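Local structure of hydrogenase maturation factor (Thermoanaerobacter tengcongensis, 3VTI) at residues 38-43 against 119-124; 70-75 against 123-128; 154-159 against 173-178; 178-183 against 272-277. The protein probably accepts a carbamoyl group from HypF as a thiocarbamate and dehydrates it with ATP to a thiocyanate during [NiFe]-hydrogenase maturation. All blocks are in the same frame, centred on the assembly; numbering follows the deposited sequence.

Contact 1 of 4, residues 38-43 against 119-124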
loop_
_atom_site.group_PDB
_atom_site.type_symbol
_atom_site.label_atom_id
_atom_site.label_comp_id
_atom_site.label_asym_id
_atom_site.label_seq_id
_atom_site.Cartn_x
_atom_site.Cartn_y
_atom_site.Cartn_z
ATOM N N THR C 38 6.073 1.495 -3.891
ATOM C CA THR C 38 4.955 0.646 -4.290
ATOM C C THR C 38 5.294 -0.174 -5.540
ATOM O O THR C 38 4.412 -0.677 -6.223
ATOM C CB THR C 38 3.699 1.501 -4.558
ATOM O OG1 THR C 38 4.006 2.486 -5.549
ATOM C CG2 THR C 38 3.243 2.213 -3.296
ATOM N N VAL C 39 6.587 -0.310 -5.813
ATOM C CA VAL C 39 7.095 -0.989 -7.000
ATOM C C VAL C 39 6.639 -2.460 -7.090
ATOM O O VAL C 39 6.691 -3.194 -6.107
ATOM C CB VAL C 39 8.646 -0.900 -7.036
ATOM C CG1 VAL C 39 9.268 -1.721 -5.900
ATOM C CG2 VAL C 39 9.198 -1.344 -8.380
ATOM N N LYS C 40 6.172 -2.855 -8.275
ATOM C CA LYS C 40 5.975 -4.262 -8.631
ATOM C C LYS C 40 6.756 -4.543 -9.921
ATOM O O LYS C 40 6.643 -3.783 -10.893
ATOM C CB LYS C 40 4.491 -4.608 -8.817
ATOM C CG LYS C 40 3.654 -4.671 -7.528
ATOM C CD LYS C 40 4.336 -5.483 -6.427
ATOM C CE LYS C 40 3.446 -5.667 -5.218
ATOM N NZ LYS C 40 2.971 -4.396 -4.633
ATOM N N PRO C 41 7.557 -5.625 -9.941
ATOM C CA PRO C 41 7.695 -6.642 -8.899
ATOM C C PRO C 41 8.602 -6.198 -7.746
ATOM O O PRO C 41 9.403 -5.280 -7.903
ATOM C CB PRO C 41 8.322 -7.816 -9.652
ATOM C CG PRO C 41 9.145 -7.174 -10.725
ATOM C CD PRO C 41 8.534 -5.820 -11.029
ATOM N N LEU C 42 8.475 -6.855 -6.601
ATOM C CA LEU C 42 9.224 -6.486 -5.402
ATOM C C LEU C 42 10.705 -6.811 -5.537
ATOM O O LEU C 42 11.544 -6.176 -4.899
ATOM C CB LEU C 42 8.653 -7.207 -4.182
ATOM C CG LEU C 42 7.150 -7.079 -3.931
ATOM C CD1 LEU C 42 6.676 -8.176 -3.000
ATOM C CD2 LEU C 42 6.781 -5.694 -3.403
ATOM N N PHE C 43 10.996 -7.820 -6.355
ATOM C CA PHE C 43 12.353 -8.256 -6.653
ATOM C C PHE C 43 12.572 -8.176 -8.159
ATOM O O PHE C 43 11.864 -8.817 -8.943
ATOM C CB PHE C 43 12.584 -9.691 -6.157
ATOM C CG PHE C 43 12.237 -9.891 -4.711
ATOM C CD1 PHE C 43 10.965 -10.319 -4.341
ATOM C CD2 PHE C 43 13.177 -9.640 -3.715
ATOM C CE1 PHE C 43 10.634 -10.492 -3.003
ATOM C CE2 PHE C 43 12.855 -9.810 -2.374
ATOM C CZ PHE C 43 11.582 -10.238 -2.018
ATOM N N ARG C 119 0.561 -7.420 -1.492
ATOM C CA ARG C 119 1.780 -7.969 -0.898
ATOM C C ARG C 119 2.425 -7.094 0.176
ATOM O O ARG C 119 2.357 -7.439 1.355
ATOM C CB ARG C 119 2.805 -8.357 -1.968
ATOM C CG ARG C 119 2.362 -9.422 -2.970
ATOM C CD ARG C 119 3.403 -9.441 -4.061
ATOM N NE ARG C 119 3.072 -10.278 -5.200
ATOM C CZ ARG C 119 2.917 -9.847 -6.452
ATOM N NH1 ARG C 119 3.041 -8.566 -6.754
ATOM N NH2 ARG C 119 2.620 -10.722 -7.410
ATOM N N ILE C 120 3.049 -5.979 -0.222
ATOM C CA ILE C 120 3.780 -5.117 0.718
ATOM C C ILE C 120 4.115 -3.727 0.157
ATOM O O ILE C 120 4.642 -3.604 -0.952
ATOM C CB ILE C 120 5.088 -5.812 1.228
ATOM C CG1 ILE C 120 5.823 -4.947 2.260
ATOM C CG2 ILE C 120 6.007 -6.189 0.060
ATOM C CD1 ILE C 120 6.858 -5.707 3.074
ATOM N N PHE C 121 3.789 -2.688 0.925
ATOM C CA PHE C 121 4.301 -1.333 0.673
ATOM C C PHE C 121 5.214 -0.906 1.808
ATOM O O PHE C 121 5.055 -1.352 2.947
ATOM C CB PHE C 121 3.177 -0.299 0.521
ATOM C CG PHE C 121 2.236 -0.577 -0.617
ATOM C CD1 PHE C 121 2.707 -1.046 -1.838
ATOM C CD2 PHE C 121 0.880 -0.344 -0.476
ATOM C CE1 PHE C 121 1.847 -1.297 -2.882
ATOM C CE2 PHE C 121 0.010 -0.592 -1.519
ATOM C CZ PHE C 121 0.488 -1.073 -2.721
ATOM N N ILE C 122 6.169 -0.039 1.491
ATOM C CA ILE C 122 7.074 0.501 2.486
ATOM C C ILE C 122 7.177 2.022 2.361
ATOM O O ILE C 122 7.343 2.562 1.259
ATOM C CB ILE C 122 8.478 -0.146 2.385
ATOM C CG1 ILE C 122 8.372 -1.671 2.531
ATOM C CG2 ILE C 122 9.412 0.412 3.452
ATOM C CD1 ILE C 122 9.541 -2.440 1.932
ATOM N N ASN C 123 7.076 2.707 3.495
ATOM C CA ASN C 123 7.392 4.119 3.557
ATOM C C ASN C 123 8.642 4.361 4.384
ATOM O O ASN C 123 8.816 3.762 5.445
ATOM C CB ASN C 123 6.226 4.932 4.123
ATOM C CG ASN C 123 6.545 6.418 4.199
ATOM O OD1 ASN C 123 7.280 6.863 5.081
ATOM N ND2 ASN C 123 6.022 7.188 3.250
ATOM N N THR C 124 9.506 5.244 3.907
ATOM C CA THR C 124 10.652 5.653 4.692
ATOM C C THR C 124 10.699 7.164 4.798
ATOM O O THR C 124 10.398 7.870 3.822
ATOM C CB THR C 124 11.994 5.136 4.100
ATOM O OG1 THR C 124 12.056 5.414 2.698
ATOM C CG2 THR C 124 12.129 3.648 4.310
HETATM O O HOH W 1 4.998 -2.876 -3.846
#

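Contact 2 of 4, residues 70-75 against 123-128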
loop_
_atom_site.group_PDB
_atom_site.type_symbol
_atom_site.label_atom_id
_atom_site.label_comp_id
_atom_site.label_asym_id
_atom_site.label_seq_id
_atom_site.Cartn_x
_atom_site.Cartn_y
_atom_site.Cartn_z
ATOM N N PHE C 70 19.604 9.546 9.817
ATOM C CA PHE C 70 18.566 8.753 10.461
ATOM C C PHE C 70 17.374 8.556 9.563
ATOM O O PHE C 70 16.997 9.459 8.801
ATOM C CB PHE C 70 18.137 9.388 11.781
ATOM C CG PHE C 70 19.287 9.683 12.706
ATOM C CD1 PHE C 70 20.057 8.645 13.241
ATOM C CD2 PHE C 70 19.618 10.997 13.030
ATOM C CE1 PHE C 70 21.133 8.919 14.097
ATOM C CE2 PHE C 70 20.684 11.277 13.888
ATOM C CZ PHE C 70 21.444 10.238 14.420
ATOM N N LEU C 71 16.794 7.360 9.653
ATOM C CA LEU C 71 15.663 6.970 8.831
ATOM C C LEU C 71 14.565 6.298 9.641
ATOM O O LEU C 71 14.824 5.643 10.654
ATOM C CB LEU C 71 16.115 6.027 7.714
ATOM C CG LEU C 71 16.366 6.611 6.321
ATOM C CD1 LEU C 71 17.681 7.370 6.272
ATOM C CD2 LEU C 71 16.331 5.510 5.270
ATOM N N THR C 72 13.332 6.468 9.189
ATOM C CA THR C 72 12.235 5.708 9.743
ATOM C C THR C 72 11.787 4.718 8.689
ATOM O O THR C 72 11.949 4.974 7.499
ATOM C CB THR C 72 11.075 6.609 10.122
ATOM O OG1 THR C 72 10.745 7.429 9.005
ATOM C CG2 THR C 72 11.450 7.506 11.316
ATOM N N ALA C 73 11.255 3.580 9.120
ATOM C CA ALA C 73 10.780 2.564 8.187
ATOM C C ALA C 73 9.392 2.074 8.573
ATOM O O ALA C 73 9.205 1.494 9.638
ATOM C CB ALA C 73 11.764 1.403 8.093
ATOM N N ALA C 74 8.424 2.331 7.700
ATOM C CA ALA C 74 7.069 1.875 7.915
ATOM C C ALA C 74 6.691 0.814 6.881
ATOM O O ALA C 74 6.889 1.007 5.680
ATOM C CB ALA C 74 6.106 3.036 7.882
ATOM N N PHE C 75 6.161 -0.308 7.375
ATOM C CA PHE C 75 5.804 -1.449 6.555
ATOM C C PHE C 75 4.308 -1.704 6.649
ATOM O O PHE C 75 3.755 -1.801 7.747
ATOM C CB PHE C 75 6.522 -2.702 7.045
ATOM C CG PHE C 75 8.016 -2.611 7.021
ATOM C CD1 PHE C 75 8.717 -2.141 8.134
ATOM C CD2 PHE C 75 8.726 -3.030 5.906
ATOM C CE1 PHE C 75 10.098 -2.068 8.129
ATOM C CE2 PHE C 75 10.109 -2.960 5.885
ATOM C CZ PHE C 75 10.800 -2.477 7.008
ATOM N N ASN C 123 7.076 2.707 3.495
ATOM C CA ASN C 123 7.392 4.119 3.557
ATOM C C ASN C 123 8.642 4.361 4.384
ATOM O O ASN C 123 8.816 3.762 5.445
ATOM C CB ASN C 123 6.226 4.932 4.123
ATOM C CG ASN C 123 6.545 6.418 4.199
ATOM O OD1 ASN C 123 7.280 6.863 5.081
ATOM N ND2 ASN C 123 6.022 7.188 3.250
ATOM N N THR C 124 9.506 5.244 3.907
ATOM C CA THR C 124 10.652 5.653 4.692
ATOM C C THR C 124 10.699 7.164 4.798
ATOM O O THR C 124 10.398 7.870 3.822
ATOM C CB THR C 124 11.994 5.136 4.100
ATOM O OG1 THR C 124 12.056 5.414 2.698
ATOM C CG2 THR C 124 12.129 3.648 4.310
ATOM N N SER C 125 11.053 7.660 5.984
ATOM C CA SER C 125 11.390 9.076 6.149
ATOM C C SER C 125 12.852 9.210 6.534
ATOM O O SER C 125 13.454 8.264 7.054
ATOM C CB SER C 125 10.505 9.749 7.196
ATOM O OG SER C 125 9.135 9.549 6.891
ATOM N N GLY C 126 13.421 10.383 6.291
ATOM C CA GLY C 126 14.839 10.575 6.514
ATOM C C GLY C 126 15.169 11.910 7.129
ATOM O O GLY C 126 14.500 12.908 6.850
ATOM N N ILE C 127 16.208 11.912 7.964
ATOM C CA ILE C 127 16.771 13.125 8.536
ATOM C C ILE C 127 18.235 13.228 8.137
ATOM O O ILE C 127 19.000 12.279 8.295
ATOM C CB ILE C 127 16.582 13.166 10.079
ATOM C CG1 ILE C 127 15.253 13.822 10.412
ATOM C CG2 ILE C 127 17.695 13.937 10.789
ATOM C CD1 ILE C 127 14.924 13.797 11.870
ATOM N N GLY C 128 18.618 14.382 7.609
ATOM C CA GLY C 128 20.022 14.662 7.309
ATOM C C GLY C 128 20.472 15.994 7.880
ATOM O O GLY C 128 19.647 16.832 8.238
HETATM O O HOH W 2 8.350 6.147 7.719
#

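Contact 3 of 4, residues 154-159 against 173-178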
loop_
_atom_site.group_PDB
_atom_site.type_symbol
_atom_site.label_atom_id
_atom_site.label_comp_id
_atom_site.label_asym_id
_atom_site.label_seq_id
_atom_site.Cartn_x
_atom_site.Cartn_y
_atom_site.Cartn_z
ATOM N N GLY C 154 17.916 6.199 -17.459
ATOM C CA GLY C 154 16.790 5.319 -17.775
ATOM C C GLY C 154 16.905 3.868 -17.344
ATOM O O GLY C 154 16.075 3.041 -17.715
ATOM N N ASP C 155 17.923 3.562 -16.550
ATOM C CA ASP C 155 18.172 2.205 -16.091
ATOM C C ASP C 155 17.007 1.585 -15.333
ATOM O O ASP C 155 16.441 0.574 -15.768
ATOM C CB ASP C 155 19.419 2.175 -15.222
ATOM C CG ASP C 155 20.678 2.200 -16.034
ATOM O OD1 ASP C 155 21.110 3.292 -16.458
ATOM O OD2 ASP C 155 21.230 1.108 -16.251
ATOM N N HIS C 156 16.659 2.190 -14.204
ATOM C CA HIS C 156 15.637 1.646 -13.331
ATOM C C HIS C 156 14.293 1.503 -14.053
ATOM O O HIS C 156 13.715 0.413 -14.086
ATOM C CB HIS C 156 15.487 2.510 -12.087
ATOM C CG HIS C 156 14.468 1.992 -11.126
ATOM N ND1 HIS C 156 14.761 1.038 -10.176
ATOM C CD2 HIS C 156 13.154 2.283 -10.975
ATOM C CE1 HIS C 156 13.674 0.771 -9.475
ATOM N NE2 HIS C 156 12.684 1.510 -9.943
ATOM N N GLY C 157 13.815 2.601 -14.639
ATOM C CA GLY C 157 12.576 2.607 -15.405
ATOM C C GLY C 157 12.460 1.468 -16.398
ATOM O O GLY C 157 11.439 0.772 -16.445
ATOM N N MET C 158 13.501 1.261 -17.198
ATOM C CA MET C 158 13.447 0.195 -18.183
ATOM C C MET C 158 13.573 -1.188 -17.542
ATOM O O MET C 158 12.978 -2.145 -18.020
ATOM C CB MET C 158 14.478 0.403 -19.293
ATOM C CG MET C 158 14.313 -0.545 -20.483
ATOM S SD MET C 158 12.631 -0.657 -21.166
ATOM C CE MET C 158 12.526 0.880 -22.078
ATOM N N ALA C 159 14.327 -1.285 -16.454
ATOM C CA ALA C 159 14.523 -2.565 -15.775
ATOM C C ALA C 159 13.230 -3.124 -15.182
ATOM O O ALA C 159 12.888 -4.281 -15.436
ATOM C CB ALA C 159 15.625 -2.462 -14.702
ATOM N N ILE C 173 18.417 -5.868 -18.641
ATOM C CA ILE C 173 18.625 -4.544 -18.078
ATOM C C ILE C 173 18.479 -4.607 -16.566
ATOM O O ILE C 173 17.502 -5.156 -16.051
ATOM C CB ILE C 173 17.667 -3.494 -18.704
ATOM C CG1 ILE C 173 18.095 -3.204 -20.142
ATOM C CG2 ILE C 173 17.685 -2.189 -17.914
ATOM C CD1 ILE C 173 16.977 -2.842 -21.073
ATOM N N PHE C 174 19.471 -4.052 -15.875
ATOM C CA PHE C 174 19.502 -4.012 -14.419
ATOM C C PHE C 174 19.177 -2.626 -13.902
ATOM O O PHE C 174 19.527 -1.620 -14.520
ATOM C CB PHE C 174 20.877 -4.435 -13.910
ATOM C CG PHE C 174 21.188 -5.879 -14.154
ATOM C CD1 PHE C 174 21.698 -6.299 -15.383
ATOM C CD2 PHE C 174 20.957 -6.831 -13.158
ATOM C CE1 PHE C 174 21.977 -7.645 -15.611
ATOM C CE2 PHE C 174 21.231 -8.183 -13.377
ATOM C CZ PHE C 174 21.744 -8.590 -14.601
ATOM N N SER C 175 18.499 -2.589 -12.760
ATOM C CA SER C 175 18.224 -1.347 -12.059
ATOM C C SER C 175 19.509 -0.749 -11.501
ATOM O O SER C 175 20.479 -1.461 -11.263
ATOM C CB SER C 175 17.233 -1.591 -10.936
ATOM O OG SER C 175 16.992 -0.401 -10.221
ATOM N N ASP C 176 19.507 0.562 -11.300
ATOM C CA ASP C 176 20.706 1.281 -10.890
ATOM C C ASP C 176 20.665 1.689 -9.419
ATOM O O ASP C 176 21.500 2.480 -8.987
ATOM C CB ASP C 176 20.914 2.518 -11.773
ATOM C CG ASP C 176 19.801 3.559 -11.619
ATOM O OD1 ASP C 176 18.714 3.230 -11.108
ATOM O OD2 ASP C 176 20.019 4.727 -12.019
ATOM N N VAL C 177 19.690 1.155 -8.669
ATOM C CA VAL C 177 19.475 1.499 -7.255
ATOM C C VAL C 177 20.781 1.586 -6.496
ATOM O O VAL C 177 21.555 0.615 -6.437
ATOM C CB VAL C 177 18.577 0.475 -6.523
ATOM C CG1 VAL C 177 18.034 1.071 -5.227
ATOM C CG2 VAL C 177 17.443 0.052 -7.402
ATOM N N ALA C 178 21.008 2.758 -5.910
ATOM C CA ALA C 178 22.229 3.064 -5.175
ATOM C C ALA C 178 22.020 4.254 -4.239
ATOM O O ALA C 178 21.206 5.135 -4.532
ATOM C CB ALA C 178 23.369 3.346 -6.145
#

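Contact 4 of 4, residues 178-183 against 272-277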
loop_
_atom_site.group_PDB
_atom_site.type_symbol
_atom_site.label_atom_id
_atom_site.label_comp_id
_atom_site.label_asym_id
_atom_site.label_seq_id
_atom_site.Cartn_x
_atom_site.Cartn_y
_atom_site.Cartn_z
ATOM N N ALA C 178 21.008 2.758 -5.910
ATOM C CA ALA C 178 22.229 3.064 -5.175
ATOM C C ALA C 178 22.020 4.254 -4.239
ATOM O O ALA C 178 21.206 5.135 -4.532
ATOM C CB ALA C 178 23.369 3.346 -6.145
ATOM N N PRO C 179 22.733 4.271 -3.091
ATOM C CA PRO C 179 22.769 5.462 -2.244
ATOM C C PRO C 179 23.858 6.399 -2.742
ATOM O O PRO C 179 24.999 5.973 -2.959
ATOM C CB PRO C 179 23.126 4.899 -0.867
ATOM C CG PRO C 179 23.966 3.695 -1.164
ATOM C CD PRO C 179 23.482 3.147 -2.492
ATOM N N LEU C 180 23.500 7.663 -2.931
ATOM C CA LEU C 180 24.394 8.629 -3.564
ATOM C C LEU C 180 24.932 9.655 -2.592
ATOM O O LEU C 180 25.608 10.604 -2.990
ATOM C CB LEU C 180 23.686 9.350 -4.713
ATOM C CG LEU C 180 23.202 8.504 -5.892
ATOM C CD1 LEU C 180 22.280 9.340 -6.738
ATOM C CD2 LEU C 180 24.374 7.962 -6.723
ATOM N N ASN C 181 24.637 9.477 -1.313
ATOM C CA ASN C 181 25.094 10.431 -0.316
ATOM C C ASN C 181 26.620 10.562 -0.270
ATOM O O ASN C 181 27.127 11.632 0.057
ATOM C CB ASN C 181 24.533 10.089 1.058
ATOM C CG ASN C 181 24.980 8.737 1.551
ATOM O OD1 ASN C 181 24.973 7.755 0.807
ATOM N ND2 ASN C 181 25.373 8.676 2.817
ATOM N N GLY C 182 27.330 9.481 -0.608
ATOM C CA GLY C 182 28.789 9.485 -0.710
ATOM C C GLY C 182 29.279 10.360 -1.853
ATOM O O GLY C 182 30.208 11.163 -1.683
ATOM N N LEU C 183 28.646 10.216 -3.018
ATOM C CA LEU C 183 28.948 11.036 -4.180
ATOM C C LEU C 183 28.617 12.516 -3.928
ATOM O O LEU C 183 29.401 13.410 -4.272
ATOM C CB LEU C 183 28.198 10.500 -5.402
ATOM C CG LEU C 183 28.278 11.231 -6.745
ATOM C CD1 LEU C 183 28.329 10.250 -7.884
ATOM C CD2 LEU C 183 27.093 12.137 -6.911
ATOM N N HIS C 272 34.372 8.684 -8.475
ATOM C CA HIS C 272 33.520 8.006 -7.502
ATOM C C HIS C 272 32.809 6.826 -8.156
ATOM O O HIS C 272 32.343 6.925 -9.293
ATOM C CB HIS C 272 32.508 8.981 -6.907
ATOM C CG HIS C 272 31.703 8.412 -5.780
ATOM N ND1 HIS C 272 30.631 7.572 -5.980
ATOM C CD2 HIS C 272 31.809 8.572 -4.441
ATOM C CE1 HIS C 272 30.115 7.232 -4.813
ATOM N NE2 HIS C 272 30.812 7.829 -3.863
ATOM N N GLU C 273 32.723 5.715 -7.429
ATOM C CA GLU C 273 32.161 4.458 -7.950
ATOM C C GLU C 273 30.795 4.587 -8.647
ATOM O O GLU C 273 30.536 3.871 -9.611
ATOM C CB GLU C 273 32.101 3.386 -6.853
ATOM C CG GLU C 273 31.122 3.703 -5.718
ATOM C CD GLU C 273 31.146 2.672 -4.603
ATOM O OE1 GLU C 273 31.314 1.459 -4.899
ATOM O OE2 GLU C 273 30.988 3.081 -3.430
ATOM N N TYR C 274 29.935 5.488 -8.173
ATOM C CA TYR C 274 28.619 5.688 -8.804
ATOM C C TYR C 274 28.598 6.842 -9.798
ATOM O O TYR C 274 27.533 7.256 -10.238
ATOM C CB TYR C 274 27.519 5.888 -7.751
ATOM C CG TYR C 274 27.328 4.703 -6.837
ATOM C CD1 TYR C 274 27.137 3.419 -7.357
ATOM C CD2 TYR C 274 27.348 4.858 -5.446
ATOM C CE1 TYR C 274 26.976 2.320 -6.515
ATOM C CE2 TYR C 274 27.179 3.768 -4.596
ATOM C CZ TYR C 274 26.998 2.504 -5.139
ATOM O OH TYR C 274 26.827 1.418 -4.320
ATOM N N GLY C 275 29.779 7.354 -10.151
ATOM C CA GLY C 275 29.884 8.518 -11.032
ATOM C C GLY C 275 30.767 8.351 -12.260
ATOM O O GLY C 275 31.133 9.337 -12.887
ATOM N N LYS C 276 31.096 7.111 -12.614
ATOM C CA LYS C 276 32.017 6.836 -13.725
ATOM C C LYS C 276 31.495 7.269 -15.097
ATOM O O LYS C 276 32.283 7.589 -15.987
ATOM C CB LYS C 276 32.410 5.354 -13.768
ATOM C CG LYS C 276 33.158 4.844 -12.543
ATOM C CD LYS C 276 34.589 5.378 -12.465
ATOM C CE LYS C 276 35.327 4.807 -11.248
ATOM N NZ LYS C 276 36.475 5.673 -10.834
ATOM N N ASP C 277 30.177 7.283 -15.265
ATOM C CA ASP C 277 29.570 7.578 -16.560
ATOM C C ASP C 277 29.013 8.982 -16.603
ATOM O O ASP C 277 28.215 9.304 -17.486
ATOM C CB ASP C 277 28.459 6.572 -16.893
ATOM C CG ASP C 277 28.947 5.137 -16.885
ATOM O OD1 ASP C 277 30.005 4.864 -17.492
ATOM O OD2 ASP C 277 28.271 4.283 -16.271
#

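Contact 1 of 4, residues 38-43 against 119-124
Thr38, Lys40 and Leu42 meet Phe121, Arg119 and Ile120 in a partly buried, water-bridged packing contact, where the loop leaving strand 30-37 passes over the start of strand 120-130 in the mixed sheet of the AIR synthase-type N-terminal domain. No direct hydrogen bond joins the two segments. Thr38 lays its methyl CG2 over one face of the Phe121 ring, 3.9 Å from the centroid and displaced toward the rim, a CH-pi contact. Lys40 works through its aliphatic chain: CE comes to the edge of the Arg119 guanidinium, near its plane and 3.3 Å from NH1. A bend at chi4 (-57°) turns Lys40 NZ off this line, and the two like charges are not in contact, Lys40 NZ lying 4.7 Å from Arg119 NH1. Lys40 NZ instead donates to a water at 2.7 Å and to Asp118 O. That water gives its own protons to Val39 O and Ile120 O, at 2.8 and 3.0 Å, and so ties loop to strand. Leu42 adds an apolar contact, its CD2 3.6 Å from Ile120 CG2. Phe81 touches Leu42, Arg119 and Ile120 alike; helix 49-60 packs on Leu42, helix 83-100 on Ile120, and Val117 of the second subunit on Phe121.

Contact 2 of 4, residues 70-75 against 123-128
Phe70, Thr72 and Ala74 face Ile127, Ser125 and Asn123 as hydrogen-bonded pairs of an antiparallel ladder, strands 66-78 and 120-130 being neighbours in the mixed sheet of the AIR synthase-type N-terminal domain. Leu71-Gly126 and Ala73-Thr124 are the non-hydrogen-bonded pairs between them; the backbones of Leu71 and Ala73 bond instead with strand 103-112, Leu71 with Lys103 and Val105, Ala73 with Ala106 and Asp108. At each end both N-H groups find the opposite carbonyl: Ile127 N reaches Phe70 O at 2.7 Å, and Ala74 N reaches Asn123 O at 2.7 Å in an almost straight bond (174°). The middle pair is less regular. Thr72 N gives to Ser125 O at 2.8 Å, but the return bond from Ser125 N to Thr72 O is 3.2 Å long, its donor lying above the carbonyl plane. Ser125 N also makes a weak bond to Thr72 OG1, which chi1 (52°) sets between its own backbone N and carbonyl carbon. That hydroxyl bonds a water, which donates to Asn123 OD1 at 2.9 Å. Other polar ends are bonded beyond the two strands: Asn123 ND2 to Ser36 and Thr34, Thr124 OG1 to Thr57 and Ala53 O of helix 49-60, and Ser125 OG to Thr34 and to Ser125 of the second subunit. On the face carrying Thr72 and Ser125, Ile127 CG2 approaches the Phe70 ring at its edge, 4.2 Å from CD2.

Contact 3 of 4, residues 154-159 against 173-178
Ile173, Ser175 and Asp176 lie against the first turn of helix 155-164, touching Met158, Ala159, His156 and Asp155. Apolar packing comes first: Ile173 spreads its branches over the helix, CD1 lying 3.6 Å from Met158 CG and CG2 3.8 Å from Ala159 CB. Ala159 CB in turn rests on the loop backbone, 3.5 Å from Ser175 N. A single polar link is modelled across the contact. His156, with CG anti to its backbone N (chi1 -179°), presents ND1 in the ring plane to Ser175 OG at 2.7 Å; either could donate, and the bond is doubtful because the serine oxygen is less surely placed. The acidic pair forms the third group. Asp155 and Asp176 meet through their CB atoms at 3.8 Å, while OD1 of the former and OD2 of the latter stay 4.8 Å apart. Lys252, salt-bridged to Asp176, would offset any repulsion between the two carboxylates; Thr152 bonds Asp155, and Glu250 N bonds Asp176 OD1. Around this loop-on-helix packing, helix 231-240 takes up Met158 and Ile173 through Ala236, while Phe44 of strand 43-44 and Cys55 of helix 49-60, both from the N-terminal half of the chain, pack on Val177.

Contact 4 of 4, residues 178-183 against 272-277
Tyr274 and His272 offer their ring faces to Ala178 and Leu183, so that a tight turn is fitted by two CH-pi contacts to the start of helix 181-187. Tyr274 has CG anti to its carbonyl carbon (chi1 -62°), and Ala178 CB stands over the centre of its ring, 3.8 Å from the centroid. The opposite face is covered by its own neighbour, Glu273, with CG over the centre, leaving the phenol sandwiched between two aliphatic groups. Pro179 O comes obliquely to the same ring, 3.5 Å from Tyr274 CE2, and Leu180 CD2 packs on Tyr274 CB at 3.9 Å. Tyr274 OH is hydrogen-bonded to Glu99 of helix 83-100. His272 takes another rotamer, with CG anti to the backbone N (chi1 -173°). Its ring receives Leu183 CB almost on the normal, 3.8 Å from the centroid. Its rotation is fixed from within the turn: Tyr274 N donates to His272 ND1 at 3.1 Å, slightly out of the ring plane, which is consistent with ND1 lacking a proton. CD1 of Leu183 lies 3.9 Å from Gly275 CA. The backbone bond from Gly275 N to His272 O, 2.7 Å, closes the type I beta turn. A type I turn is thus packed against a helix N-terminus in the AIR synthase-type C-terminal domain, beside the metal site: Leu180, at the N-cap position, has its side chain about 5 Å from that of the magnesium ligand Asp199.

The four contacts show how an AIR synthase-type protein is built from two halves. Contacts 1 and 2, centres 15 Å apart, share strand 120-130 and the N-terminal sheet, and both reach the second subunit; Ile122 of contact 1 packs on Phe75 of contact 2. Contacts 3 and 4 follow later in the chain, in the C-terminal domain. Their centres are 14 Å apart and they share Ala178, where the loop between helices 155-164 and 181-187 passes from one to the other. Contact 1 comes within about 5 Å of contact 3 at the nearest atoms. Contacts 1 and 2 thus take part in subunit pairing, whereas no other chain touches contacts 3 and 4, which pack against helices of the N-terminal domain, 49-60 for both and 83-100 for contact 4.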